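Local coordinates for programmed cell death 6-interacting protein (Homo sapiens, PDB 5WA1) that takes part in multivesicular body biogenesis, membrane repair and cytokinesis, and is present here as its Bro1 domain, which includes a region that interacts with CHMP4 proteins, at residues R91-D94 with Q95-I99; L137-E140 with K141-L145; S209-M212 with L213-Q217; L284-Q288 with K289-E293; V344-L347 with K348-D351. All coordinates share one frame; numbering follows the deposited sequence.

Overall arrangement
Five short local contacts lie spread along the elongated, mostly helical Bro1 domain. Contacts 1 and 2 are buried neighbours whose centres lie about 10 Å apart; they sit on different helices, 83-97 and 137-157, yet repeat one theme, a cysteine sulfur set against a tyrosine four residues earlier. Contact 3, on helix 202-226, is also buried, near the middle of the chain, and pairs aliphatic and amide groups instead. Contacts 4 and 5 lie on the surface at the far side of the chain's centre. There the helical bonding gives way to a Schellman turn and a 3-10 turn, flanked by charged side chains, and the two touch where Gly-292 and Glu-293 meet Pro-345 and Leu-350.

Contact 1: residues R91-D94 with Q95-I99; sequences RYYD and QICSI
The backbone oxygen of Asp-94 is gripped twice by Ser-98: Ser-98 N donates a 3.1 Å hydrogen bond to Asp-94 O, and Ser-98 OG adds a weak one at 3.2 Å, at the point where helix 83-97 gives out. One residue earlier, Cys-97 N reaches Tyr-93 O over 3.1 Å in a nearly straight bond, 171° at the hydrogen. The same pair of residues meets through its side chains. Cys-97 SG sits above one face of the Tyr-93 ring, 3.7 Å from its centroid and displaced toward the phenol end, where it comes within 3.5 Å of CZ. This sulfur-aromatic contact is an i to i+4 pairing along a helix of the Bro1 domain that also holds the closing segment of the chain: both carboxylate oxygens of Asp-94 accept backbone N-H groups, from Ile-368 and Ser-369, and the amide of Gln-95 bonds Asp-374 and the backbone N of Leu-375. Another i to i+4 pair, of a different kind, lies next to it. Ile-96 lays CG1 over a face of the Tyr-92 ring, a CH-pi contact 3.8 Å from the centroid, while Ile-96 CD1 leans out to 3.5 Å from CE1 of Tyr-92. Both tyrosines hold CG anti to the backbone N, which swings each ring along the helix toward the residue one turn on. The Tyr-92 hydroxyl is taken by Glu-140 of helix 137-157.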
loop_
_atom_site.group_PDB
_atom_site.type_symbol
_atom_site.label_atom_id
_atom_site.label_comp_id
_atom_site.label_asym_id
_atom_site.label_seq_id
_atom_site.Cartn_x
_atom_site.Cartn_y
_atom_site.Cartn_z
ATOM N N ARG A 91 5.158 10.361 -13.994
ATOM C CA ARG A 91 5.891 11.327 -14.800
ATOM C C ARG A 91 5.698 12.742 -14.270
ATOM O O ARG A 91 6.658 13.522 -14.196
ATOM C CB ARG A 91 5.452 11.235 -16.261
ATOM C CG ARG A 91 6.167 12.235 -17.164
ATOM C CD ARG A 91 5.511 12.356 -18.533
ATOM N NE ARG A 91 6.008 13.527 -19.253
ATOM C CZ ARG A 91 5.496 13.987 -20.390
ATOM N NH1 ARG A 91 4.464 13.372 -20.956
ATOM N NH2 ARG A 91 6.016 15.065 -20.961
ATOM N N TYR A 92 4.468 13.094 -13.889
ATOM C CA TYR A 92 4.232 14.447 -13.397
ATOM C C TYR A 92 4.929 14.679 -12.059
ATOM O O TYR A 92 5.412 15.789 -11.803
ATOM C CB TYR A 92 2.727 14.718 -13.302
ATOM C CG TYR A 92 2.375 16.075 -12.739
ATOM C CD1 TYR A 92 2.705 17.242 -13.425
ATOM C CD2 TYR A 92 1.721 16.195 -11.517
ATOM C CE1 TYR A 92 2.393 18.487 -12.910
ATOM C CE2 TYR A 92 1.404 17.443 -10.991
ATOM C CZ TYR A 92 1.744 18.583 -11.693
ATOM O OH TYR A 92 1.437 19.825 -11.186
ATOM N N TYR A 93 5.022 13.651 -11.208
ATOM C CA TYR A 93 5.797 13.791 -9.978
ATOM C C TYR A 93 7.274 14.013 -10.276
ATOM O O TYR A 93 7.914 14.872 -9.659
ATOM C CB TYR A 93 5.620 12.559 -9.083
ATOM C CG TYR A 93 6.385 12.669 -7.786
ATOM C CD1 TYR A 93 5.898 13.434 -6.737
ATOM C CD2 TYR A 93 7.603 12.018 -7.614
ATOM C CE1 TYR A 93 6.594 13.543 -5.547
ATOM C CE2 TYR A 93 8.306 12.118 -6.423
ATOM C CZ TYR A 93 7.797 12.882 -5.395
ATOM O OH TYR A 93 8.492 12.991 -4.210
ATOM N N ASP A 94 7.834 13.250 -11.218
ATOM C CA ASP A 94 9.228 13.455 -11.602
ATOM C C ASP A 94 9.455 14.868 -12.124
ATOM O O ASP A 94 10.472 15.497 -11.809
ATOM C CB ASP A 94 9.647 12.436 -12.663
ATOM C CG ASP A 94 9.843 11.041 -12.100
ATOM O OD1 ASP A 94 9.911 10.899 -10.860
ATOM O OD2 ASP A 94 9.941 10.089 -12.903
ATOM N N GLN A 95 8.518 15.386 -12.918
ATOM C CA GLN A 95 8.728 16.689 -13.535
ATOM C C GLN A 95 8.742 17.795 -12.488
ATOM O O GLN A 95 9.608 18.676 -12.524
ATOM C CB GLN A 95 7.657 16.944 -14.595
ATOM C CG GLN A 95 8.019 18.042 -15.587
ATOM C CD GLN A 95 9.343 17.790 -16.279
ATOM O OE1 GLN A 95 9.407 17.091 -17.293
ATOM N NE2 GLN A 95 10.411 18.362 -15.733
ATOM N N ILE A 96 7.819 17.744 -11.526
ATOM C CA ILE A 96 7.750 18.772 -10.490
ATOM C C ILE A 96 9.001 18.750 -9.615
ATOM O O ILE A 96 9.562 19.805 -9.283
ATOM C CB ILE A 96 6.472 18.598 -9.655
ATOM C CG1 ILE A 96 5.233 18.718 -10.549
ATOM C CG2 ILE A 96 6.429 19.613 -8.528
ATOM C CD1 ILE A 96 5.062 20.068 -11.197
ATOM N N CYS A 97 9.459 17.560 -9.220
ATOM C CA CYS A 97 10.687 17.487 -8.436
ATOM C C CYS A 97 11.865 18.091 -9.197
ATOM O O CYS A 97 12.694 18.796 -8.611
ATOM C CB CYS A 97 10.974 16.041 -8.042
ATOM S SG CYS A 97 9.699 15.336 -6.978
ATOM N N SER A 98 11.933 17.858 -10.510
ATOM C CA SER A 98 13.034 18.346 -11.336
ATOM C C SER A 98 12.970 19.844 -11.607
ATOM O O SER A 98 13.870 20.374 -12.266
ATOM C CB SER A 98 13.057 17.595 -12.671
ATOM O OG SER A 98 13.498 16.264 -12.507
ATOM N N ILE A 99 11.944 20.536 -11.115
ATOM C CA ILE A 99 11.732 21.933 -11.434
ATOM C C ILE A 99 11.950 22.848 -10.234
ATOM O O ILE A 99 12.358 24.002 -10.419
ATOM C CB ILE A 99 10.317 22.118 -12.024
ATOM C CG1 ILE A 99 10.320 21.681 -13.487
ATOM C CG2 ILE A 99 9.810 23.544 -11.881
ATOM C CD1 ILE A 99 8.953 21.552 -14.080
#

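Contact 2: residues L137-E140 with K141-L145; sequences LGYE and KSCVL
Residues 137-145 form the opening turns of helix 137-157, with the backbone N of Lys-141, Ser-142, Cys-143 and Val-144 each bonded to the carbonyl four residues back. The bond from Lys-141 N to Leu-137 O is 2.8 Å long and almost perfectly straight, 178° at the hydrogen. Cys-143 SG comes obliquely to the Tyr-139 ring, nearest to CE1 at 3.4 Å and 3.9 Å from the centroid. It gets there by lying beside its own backbone N (chi1 -61°), a setting that turns the sulfur back along the helix toward the preceding turn. Ser-142 OG lies 3.0 Å from Gly-138 O, the carbonyl that also takes Ser-142 N. Glu-140 and Val-144 meet more loosely: the chain of the glutamate bends at chi2, and its OE2 stays 4.1 Å from CG2 of the valine, the methyl that also touches Glu-140 O. Besides Tyr-92, the carboxylate has a salt bridge to Arg-71 and the indole N-H of Trp-116 as partners, while Tyr-139 gives its hydroxyl to the carbonyl of Leu-132 and packs edge-to-face with Trp-116. The helix is thus tied to helices 56-75 and 83-97 and to the two-stranded sheet. With a guanidinium and two neutral N-H or O-H groups around it, the buried carboxylate of Glu-140 would be expected to remain ionised.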
loop_
_atom_site.group_PDB
_atom_site.type_symbol
_atom_site.label_atom_id
_atom_site.label_comp_id
_atom_site.label_asym_id
_atom_site.label_seq_id
_atom_site.Cartn_x
_atom_site.Cartn_y
_atom_site.Cartn_z
ATOM N N LEU A 137 5.285 24.358 -3.916
ATOM C CA LEU A 137 5.593 23.183 -4.720
ATOM C C LEU A 137 5.664 21.930 -3.857
ATOM O O LEU A 137 5.253 20.848 -4.290
ATOM C CB LEU A 137 6.907 23.386 -5.466
ATOM C CG LEU A 137 6.954 22.837 -6.887
ATOM C CD1 LEU A 137 5.665 23.175 -7.619
ATOM C CD2 LEU A 137 8.150 23.420 -7.624
ATOM N N GLY A 138 6.190 22.057 -2.633
ATOM C CA GLY A 138 6.248 20.913 -1.739
ATOM C C GLY A 138 4.879 20.335 -1.436
ATOM O O GLY A 138 4.722 19.118 -1.306
ATOM N N TYR A 139 3.872 21.202 -1.318
ATOM C CA TYR A 139 2.499 20.738 -1.134
ATOM C C TYR A 139 2.016 19.973 -2.359
ATOM O O TYR A 139 1.408 18.904 -2.236
ATOM C CB TYR A 139 1.586 21.933 -0.851
ATOM C CG TYR A 139 0.125 21.598 -0.602
ATOM C CD1 TYR A 139 -0.244 20.569 0.256
ATOM C CD2 TYR A 139 -0.885 22.354 -1.194
ATOM C CE1 TYR A 139 -1.584 20.282 0.497
ATOM C CE2 TYR A 139 -2.223 22.078 -0.960
ATOM C CZ TYR A 139 -2.568 21.041 -0.116
ATOM O OH TYR A 139 -3.903 20.779 0.112
ATOM N N GLU A 140 2.275 20.515 -3.553
ATOM C CA GLU A 140 1.859 19.841 -4.778
ATOM C C GLU A 140 2.539 18.484 -4.908
ATOM O O GLU A 140 1.875 17.471 -5.163
ATOM C CB GLU A 140 2.161 20.728 -5.991
ATOM C CG GLU A 140 1.904 20.060 -7.332
ATOM C CD GLU A 140 0.456 20.150 -7.786
ATOM O OE1 GLU A 140 -0.430 20.456 -6.956
ATOM O OE2 GLU A 140 0.205 19.928 -8.993
ATOM N N LYS A 141 3.865 18.445 -4.730
ATOM C CA LYS A 141 4.597 17.177 -4.726
ATOM C C LYS A 141 3.963 16.159 -3.784
ATOM O O LYS A 141 3.790 14.983 -4.141
ATOM C CB LYS A 141 6.053 17.406 -4.311
ATOM C CG LYS A 141 6.930 18.111 -5.324
ATOM C CD LYS A 141 8.222 18.595 -4.669
ATOM C CE LYS A 141 8.891 17.489 -3.859
ATOM N NZ LYS A 141 10.006 18.020 -3.020
ATOM N N SER A 142 3.637 16.585 -2.559
ATOM C CA SER A 142 3.141 15.643 -1.558
ATOM C C SER A 142 1.793 15.063 -1.957
ATOM O O SER A 142 1.546 13.865 -1.767
ATOM C CB SER A 142 3.027 16.329 -0.196
ATOM O OG SER A 142 4.301 16.624 0.331
ATOM N N CYS A 143 0.899 15.903 -2.479
ATOM C CA CYS A 143 -0.421 15.432 -2.877
ATOM C C CYS A 143 -0.342 14.580 -4.134
ATOM O O CYS A 143 -1.077 13.596 -4.265
ATOM C CB CYS A 143 -1.355 16.620 -3.103
ATOM S SG CYS A 143 -1.618 17.639 -1.644
ATOM N N VAL A 144 0.526 14.956 -5.077
ATOM C CA VAL A 144 0.712 14.136 -6.269
ATOM C C VAL A 144 1.284 12.775 -5.895
ATOM O O VAL A 144 0.832 11.739 -6.398
ATOM C CB VAL A 144 1.592 14.878 -7.294
ATOM C CG1 VAL A 144 2.109 13.924 -8.352
ATOM C CG2 VAL A 144 0.790 15.973 -7.934
ATOM N N LEU A 145 2.270 12.745 -4.995
ATOM C CA LEU A 145 2.816 11.454 -4.586
ATOM C C LEU A 145 1.774 10.622 -3.847
ATOM O O LEU A 145 1.778 9.391 -3.953
ATOM C CB LEU A 145 4.062 11.642 -3.715
ATOM C CG LEU A 145 4.761 10.324 -3.346
ATOM C CD1 LEU A 145 5.068 9.513 -4.601
ATOM C CD2 LEU A 145 6.027 10.573 -2.520
#

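Contact 3: residues S209-M212 with L213-Q217; sequences SLIM and LAQAQ
Gln-215 lies alongside two side chains of the preceding turn, Ile-211 and Met-212, and all three point the same way from helix 202-226. The close part of the contact is at the root of the glutamine. Gln-215 N bonds Ile-211 O over 3.0 Å, and Gln-215 CG drops to 3.3 Å from that same oxygen, a chi1 of -68° leaning the chain over the previous turn. Ala-216 N is held to Met-212 O at 2.9 Å, and Ala-214 N to Leu-210 O at the same length. The methyl of Ala-214 fits against the backbone, with CB 3.5 Å from Ile-211 O.

Farther out the packing is slacker. The carboxamide carbon CD of Gln-215 is 4.2 Å from CG2 of Ile-211, and NE2 comes no nearer than 4.0 Å to Met-212 SD, a van der Waals approach of an amide to a thioether whose chain is bent at chi2 and chi3. The outer end of the amide is fixed from elsewhere, since OE1 accepts the backbone N of Ile-26. Leu-210 and Leu-213 are only partly exposed; Leu-213 meets the earlier turn through CB, 3.5 Å from Ser-209 O, rather than through its methyls.

Such i to i+3 and i to i+4 neighbours line a central helix of the Bro1 domain, within the region that interacts with CHMP4 proteins. Helix 164-191 packs on Ser-209, Leu-213 and Gln-215, helix 231-252 on Leu-210, Leu-213 and Ala-214, and helix 262-287 on Ile-211.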
loop_
_atom_site.group_PDB
_atom_site.type_symbol
_atom_site.label_atom_id
_atom_site.label_comp_id
_atom_site.label_asym_id
_atom_site.label_seq_id
_atom_site.Cartn_x
_atom_site.Cartn_y
_atom_site.Cartn_z
ATOM N N SER A 209 1.068 3.415 4.921
ATOM C CA SER A 209 2.282 2.728 4.493
ATOM C C SER A 209 2.342 1.318 5.066
ATOM O O SER A 209 2.697 0.361 4.365
ATOM C CB SER A 209 3.508 3.530 4.924
ATOM O OG SER A 209 4.704 2.854 4.591
ATOM N N LEU A 210 1.997 1.168 6.340
ATOM C CA LEU A 210 2.004 -0.161 6.953
ATOM C C LEU A 210 0.922 -1.062 6.371
ATOM O O LEU A 210 1.148 -2.267 6.175
ATOM C CB LEU A 210 1.850 -0.015 8.461
ATOM C CG LEU A 210 1.858 -1.306 9.269
ATOM C CD1 LEU A 210 3.049 -2.183 8.891
ATOM C CD2 LEU A 210 1.889 -0.936 10.739
ATOM N N ILE A 211 -0.263 -0.517 6.085
ATOM C CA ILE A 211 -1.318 -1.331 5.480
ATOM C C ILE A 211 -0.857 -1.897 4.136
ATOM O O ILE A 211 -1.075 -3.076 3.827
ATOM C CB ILE A 211 -2.610 -0.505 5.325
ATOM C CG1 ILE A 211 -3.194 -0.157 6.692
ATOM C CG2 ILE A 211 -3.620 -1.255 4.444
ATOM C CD1 ILE A 211 -4.335 0.860 6.636
ATOM N N MET A 212 -0.223 -1.056 3.312
ATOM C CA MET A 212 0.250 -1.515 2.010
ATOM C C MET A 212 1.375 -2.521 2.156
ATOM O O MET A 212 1.479 -3.469 1.368
ATOM C CB MET A 212 0.721 -0.317 1.170
ATOM C CG MET A 212 -0.368 0.706 0.873
ATOM S SD MET A 212 -1.757 -0.012 -0.036
ATOM C CE MET A 212 -3.164 0.772 0.754
ATOM N N LEU A 213 2.240 -2.329 3.150
ATOM C CA LEU A 213 3.285 -3.313 3.388
ATOM C C LEU A 213 2.692 -4.656 3.807
ATOM O O LEU A 213 3.147 -5.708 3.348
ATOM C CB LEU A 213 4.262 -2.799 4.440
ATOM C CG LEU A 213 5.566 -3.592 4.546
ATOM C CD1 LEU A 213 6.457 -3.318 3.343
ATOM C CD2 LEU A 213 6.284 -3.259 5.842
ATOM N N ALA A 214 1.669 -4.637 4.677
ATOM C CA ALA A 214 0.987 -5.874 5.065
ATOM C C ALA A 214 0.381 -6.572 3.861
ATOM O O ALA A 214 0.428 -7.802 3.752
ATOM C CB ALA A 214 -0.114 -5.577 6.088
ATOM N N GLN A 215 -0.216 -5.803 2.949
ATOM C CA GLN A 215 -0.867 -6.427 1.814
ATOM C C GLN A 215 0.158 -6.977 0.838
ATOM O O GLN A 215 -0.082 -8.023 0.226
ATOM C CB GLN A 215 -1.840 -5.437 1.166
ATOM C CG GLN A 215 -3.000 -5.199 2.137
ATOM C CD GLN A 215 -4.141 -4.326 1.631
ATOM O OE1 GLN A 215 -5.277 -4.503 2.067
ATOM N NE2 GLN A 215 -3.850 -3.364 0.749
ATOM N N ALA A 216 1.318 -6.322 0.723
ATOM C CA ALA A 216 2.405 -6.894 -0.065
ATOM C C ALA A 216 2.848 -8.236 0.508
ATOM O O ALA A 216 3.030 -9.205 -0.236
ATOM C CB ALA A 216 3.582 -5.919 -0.127
ATOM N N GLN A 217 3.026 -8.313 1.835
ATOM C CA GLN A 217 3.400 -9.582 2.466
ATOM C C GLN A 217 2.320 -10.641 2.257
ATOM O O GLN A 217 2.628 -11.816 2.016
ATOM C CB GLN A 217 3.674 -9.370 3.958
ATOM C CG GLN A 217 4.032 -10.645 4.754
ATOM C CD GLN A 217 5.438 -11.173 4.455
ATOM O OE1 GLN A 217 6.281 -10.459 3.916
ATOM N NE2 GLN A 217 5.693 -12.437 4.816
#

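Contact 4: residues L284-Q288 with K289-E293; sequences LAKQQ and KKFGE
Gln-288 runs side by side with Lys-290, its carboxamide oxygen resting against the outer methylenes of the lysine: OE1 is 3.3 Å from Lys-290 CE. The ammonium adds a weak hydrogen bond from NZ to the same oxygen. Both chains are extended beyond CG and leave the backbone in the same direction. Here helix 262-287 ends in a Schellman motif. Lys-289 takes up a positive phi of 68°, and the chain turns back so that Lys-290 N reaches Ala-285 O at 2.8 Å, while Lys-289 N bonds Lys-286 O from above the carbonyl plane. Lys-290 is then the N-cap residue of helix 291-311, so a very short turn joins two helices. The methyl of Ala-285 lies 3.9 Å from CG of Glu-293, whose carboxylate is paired with Arg-297. Lys-286 meets Phe-291 at the ring edge, its CG in the plane of the ring and 3.9 Å from CE1, before the ammonium group, bent aside at chi4, reaches a salt bridge with Glu-294. Asp-342 accepts the backbone N of Gly-292, and Tyr-340 stacks on the Phe-291 ring. Three lysines within five exposed residues would tend to make the turn basic, though Glu-294 would offset one of them and Asp-342 lies close by; the neutral amide of Gln-288 would not cancel the charge of Lys-290, which is exposed.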
loop_
_atom_site.group_PDB
_atom_site.type_symbol
_atom_site.label_atom_id
_atom_site.label_comp_id
_atom_site.label_asym_id
_atom_site.label_seq_id
_atom_site.Cartn_x
_atom_site.Cartn_y
_atom_site.Cartn_z
ATOM N N LEU A 284 2.954 -29.309 8.971
ATOM C CA LEU A 284 4.322 -29.707 9.289
ATOM C C LEU A 284 4.354 -30.624 10.503
ATOM O O LEU A 284 5.045 -31.649 10.496
ATOM C CB LEU A 284 5.183 -28.468 9.542
ATOM C CG LEU A 284 6.656 -28.717 9.876
ATOM C CD1 LEU A 284 7.334 -29.567 8.805
ATOM C CD2 LEU A 284 7.387 -27.385 10.040
ATOM N N ALA A 285 3.612 -30.274 11.552
ATOM C CA ALA A 285 3.563 -31.127 12.739
ATOM C C ALA A 285 3.087 -32.530 12.380
ATOM O O ALA A 285 3.675 -33.519 12.829
ATOM C CB ALA A 285 2.652 -30.510 13.801
ATOM N N LYS A 286 2.037 -32.632 11.556
ATOM C CA LYS A 286 1.527 -33.948 11.175
ATOM C C LYS A 286 2.575 -34.737 10.407
ATOM O O LYS A 286 2.772 -35.938 10.658
ATOM C CB LYS A 286 0.249 -33.800 10.344
ATOM C CG LYS A 286 -0.553 -35.102 10.200
ATOM C CD LYS A 286 -1.802 -34.907 9.343
ATOM C CE LYS A 286 -2.780 -36.083 9.479
ATOM N NZ LYS A 286 -3.485 -36.082 10.820
ATOM N N GLN A 287 3.259 -34.079 9.468
ATOM C CA GLN A 287 4.299 -34.736 8.690
ATOM C C GLN A 287 5.398 -35.280 9.578
ATOM O O GLN A 287 6.000 -36.311 9.260
ATOM C CB GLN A 287 4.895 -33.759 7.677
ATOM C CG GLN A 287 4.013 -33.512 6.490
ATOM C CD GLN A 287 4.491 -32.332 5.659
ATOM O OE1 GLN A 287 5.385 -31.589 6.073
ATOM N NE2 GLN A 287 3.885 -32.148 4.494
ATOM N N GLN A 288 5.654 -34.624 10.703
ATOM C CA GLN A 288 6.646 -35.076 11.662
ATOM C C GLN A 288 6.069 -36.045 12.685
ATOM O O GLN A 288 6.780 -36.422 13.620
ATOM C CB GLN A 288 7.267 -33.870 12.370
ATOM C CG GLN A 288 8.092 -32.990 11.428
ATOM C CD GLN A 288 8.611 -31.738 12.096
ATOM O OE1 GLN A 288 8.206 -31.394 13.210
ATOM N NE2 GLN A 288 9.513 -31.043 11.413
ATOM N N LYS A 289 4.797 -36.432 12.533
ATOM C CA LYS A 289 4.116 -37.376 13.426
ATOM C C LYS A 289 3.898 -36.786 14.816
ATOM O O LYS A 289 3.794 -37.515 15.806
ATOM C CB LYS A 289 4.866 -38.708 13.517
ATOM C CG LYS A 289 5.185 -39.305 12.158
ATOM C CD LYS A 289 5.927 -40.604 12.298
ATOM C CE LYS A 289 6.435 -41.108 10.964
ATOM N NZ LYS A 289 7.070 -42.433 11.174
ATOM N N LYS A 290 3.827 -35.458 14.898
ATOM C CA LYS A 290 3.570 -34.755 16.157
ATOM C C LYS A 290 2.072 -34.479 16.222
ATOM O O LYS A 290 1.596 -33.362 16.025
ATOM C CB LYS A 290 4.396 -33.469 16.235
ATOM C CG LYS A 290 5.899 -33.711 16.291
ATOM C CD LYS A 290 6.692 -32.441 15.981
ATOM C CE LYS A 290 8.169 -32.684 16.219
ATOM N NZ LYS A 290 8.927 -31.429 16.404
ATOM N N PHE A 291 1.320 -35.539 16.507
ATOM C CA PHE A 291 -0.126 -35.488 16.328
ATOM C C PHE A 291 -0.802 -34.657 17.407
ATOM O O PHE A 291 -1.819 -34.012 17.138
ATOM C CB PHE A 291 -0.691 -36.923 16.309
ATOM C CG PHE A 291 -0.236 -37.733 15.118
ATOM C CD1 PHE A 291 -0.388 -37.258 13.825
ATOM C CD2 PHE A 291 0.362 -38.975 15.303
ATOM C CE1 PHE A 291 0.040 -38.013 12.731
ATOM C CE2 PHE A 291 0.788 -39.736 14.220
ATOM C CZ PHE A 291 0.626 -39.263 12.935
ATOM N N GLY A 292 -0.285 -34.686 18.639
ATOM C CA GLY A 292 -0.813 -33.798 19.659
ATOM C C GLY A 292 -0.634 -32.342 19.272
ATOM O O GLY A 292 -1.571 -31.542 19.348
ATOM N N GLU A 293 0.567 -31.993 18.802
ATOM C CA GLU A 293 0.820 -30.618 18.381
ATOM C C GLU A 293 -0.063 -30.228 17.203
ATOM O O GLU A 293 -0.569 -29.101 17.148
ATOM C CB GLU A 293 2.295 -30.425 18.025
ATOM C CG GLU A 293 2.544 -29.059 17.379
ATOM C CD GLU A 293 3.999 -28.786 17.026
ATOM O OE1 GLU A 293 4.883 -29.563 17.451
ATOM O OE2 GLU A 293 4.257 -27.775 16.324
#

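Contact 5: residues V344-L347 with K348-D351; sequences VPDL and KDLD
A short 3-10 turn, in the loop that follows helix 319-340, brings Pro-345 and Leu-347 against Leu-350. Two successive i to i+3 backbone bonds define it: Asp-349 N to Asp-346 O at 2.9 Å and Leu-350 N to Leu-347 O at 3.1 Å. In both the donor stands well above the carbonyl plane. Leu-350 spreads its two methyls between different partners, CD2 lying 3.6 Å from CG of Pro-345 and CD1 3.9 Å from CD2 of Leu-347. The contact also buries the backbone N of Asp-346, which has no hydrogen-bond partner in the model. On another side Asp-346 and Asp-349 point the same way, with their OD2 atoms 3.8 Å apart and the carboxylate planes turned 37° from each other. Two like charges this close would be expected to repel, although a long, weak ion pair from Arg-343 to Asp-346 may ease this. The apolar side of the turn rests on helix 291-311, where Leu-350 touches Glu-293 and Arg-297, Leu-347 touches His-300, and Val-344 lies on Ile-295; Arg-297 also bonds the carbonyl of Asp-351.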
loop_
_atom_site.group_PDB
_atom_site.type_symbol
_atom_site.label_atom_id
_atom_site.label_comp_id
_atom_site.label_asym_id
_atom_site.label_seq_id
_atom_site.Cartn_x
_atom_site.Cartn_y
_atom_site.Cartn_z
ATOM N N VAL A 344 -2.275 -33.619 23.897
ATOM C CA VAL A 344 -2.467 -32.361 23.182
ATOM C C VAL A 344 -1.884 -31.250 24.049
ATOM O O VAL A 344 -2.419 -30.991 25.138
ATOM C CB VAL A 344 -3.943 -32.106 22.859
ATOM C CG1 VAL A 344 -4.102 -30.754 22.157
ATOM C CG2 VAL A 344 -4.493 -33.233 21.997
ATOM N N PRO A 345 -0.802 -30.600 23.633
ATOM C CA PRO A 345 -0.190 -29.573 24.485
ATOM C C PRO A 345 -1.020 -28.300 24.532
ATOM O O PRO A 345 -1.754 -27.972 23.593
ATOM C CB PRO A 345 1.166 -29.319 23.811
ATOM C CG PRO A 345 0.921 -29.653 22.369
ATOM C CD PRO A 345 -0.104 -30.757 22.342
ATOM N N ASP A 346 -0.893 -27.582 25.650
ATOM C CA ASP A 346 -1.398 -26.217 25.728
ATOM C C ASP A 346 -0.644 -25.325 24.751
ATOM O O ASP A 346 0.545 -25.528 24.486
ATOM C CB ASP A 346 -1.243 -25.655 27.147
ATOM C CG ASP A 346 -2.013 -26.448 28.180
ATOM O OD1 ASP A 346 -3.138 -26.893 27.871
ATOM O OD2 ASP A 346 -1.490 -26.628 29.303
ATOM N N LEU A 347 -1.342 -24.310 24.236
ATOM C CA LEU A 347 -0.742 -23.408 23.252
ATOM C C LEU A 347 0.535 -22.766 23.774
ATOM O O LEU A 347 1.489 -22.567 23.014
ATOM C CB LEU A 347 -1.737 -22.328 22.852
ATOM C CG LEU A 347 -2.787 -22.776 21.846
ATOM C CD1 LEU A 347 -3.591 -21.575 21.405
ATOM C CD2 LEU A 347 -2.122 -23.470 20.659
ATOM N N LYS A 348 0.571 -22.432 25.067
ATOM C CA LYS A 348 1.738 -21.734 25.594
ATOM C C LYS A 348 2.954 -22.644 25.716
ATOM O O LYS A 348 4.065 -22.144 25.927
ATOM C CB LYS A 348 1.409 -21.109 26.954
ATOM C CG LYS A 348 1.027 -22.114 28.026
ATOM C CD LYS A 348 0.887 -21.453 29.392
ATOM C CE LYS A 348 -0.235 -20.427 29.413
ATOM N NZ LYS A 348 -0.412 -19.836 30.769
ATOM N N ASP A 349 2.773 -23.960 25.584
ATOM C CA ASP A 349 3.881 -24.902 25.578
ATOM C C ASP A 349 4.397 -25.206 24.169
ATOM O O ASP A 349 5.360 -25.968 24.028
ATOM C CB ASP A 349 3.463 -26.197 26.289
ATOM C CG ASP A 349 3.137 -25.971 27.761
ATOM O OD1 ASP A 349 3.814 -25.126 28.393
ATOM O OD2 ASP A 349 2.207 -26.625 28.283
ATOM N N LEU A 350 3.788 -24.637 23.136
ATOM C CA LEU A 350 4.258 -24.805 21.767
ATOM C C LEU A 350 5.303 -23.749 21.444
ATOM O O LEU A 350 5.256 -22.623 21.948
ATOM C CB LEU A 350 3.095 -24.709 20.775
ATOM C CG LEU A 350 2.102 -25.881 20.798
ATOM C CD1 LEU A 350 0.968 -25.665 19.809
ATOM C CD2 LEU A 350 2.809 -27.203 20.528
ATOM N N ASP A 351 6.262 -24.122 20.607
ATOM C CA ASP A 351 7.273 -23.163 20.211
ATOM C C ASP A 351 6.661 -22.150 19.246
ATOM O O ASP A 351 5.723 -22.469 18.510
ATOM C CB ASP A 351 8.467 -23.871 19.575
ATOM C CG ASP A 351 9.179 -24.792 20.557
ATOM O OD1 ASP A 351 10.068 -24.311 21.294
ATOM O OD2 ASP A 351 8.837 -25.995 20.602
#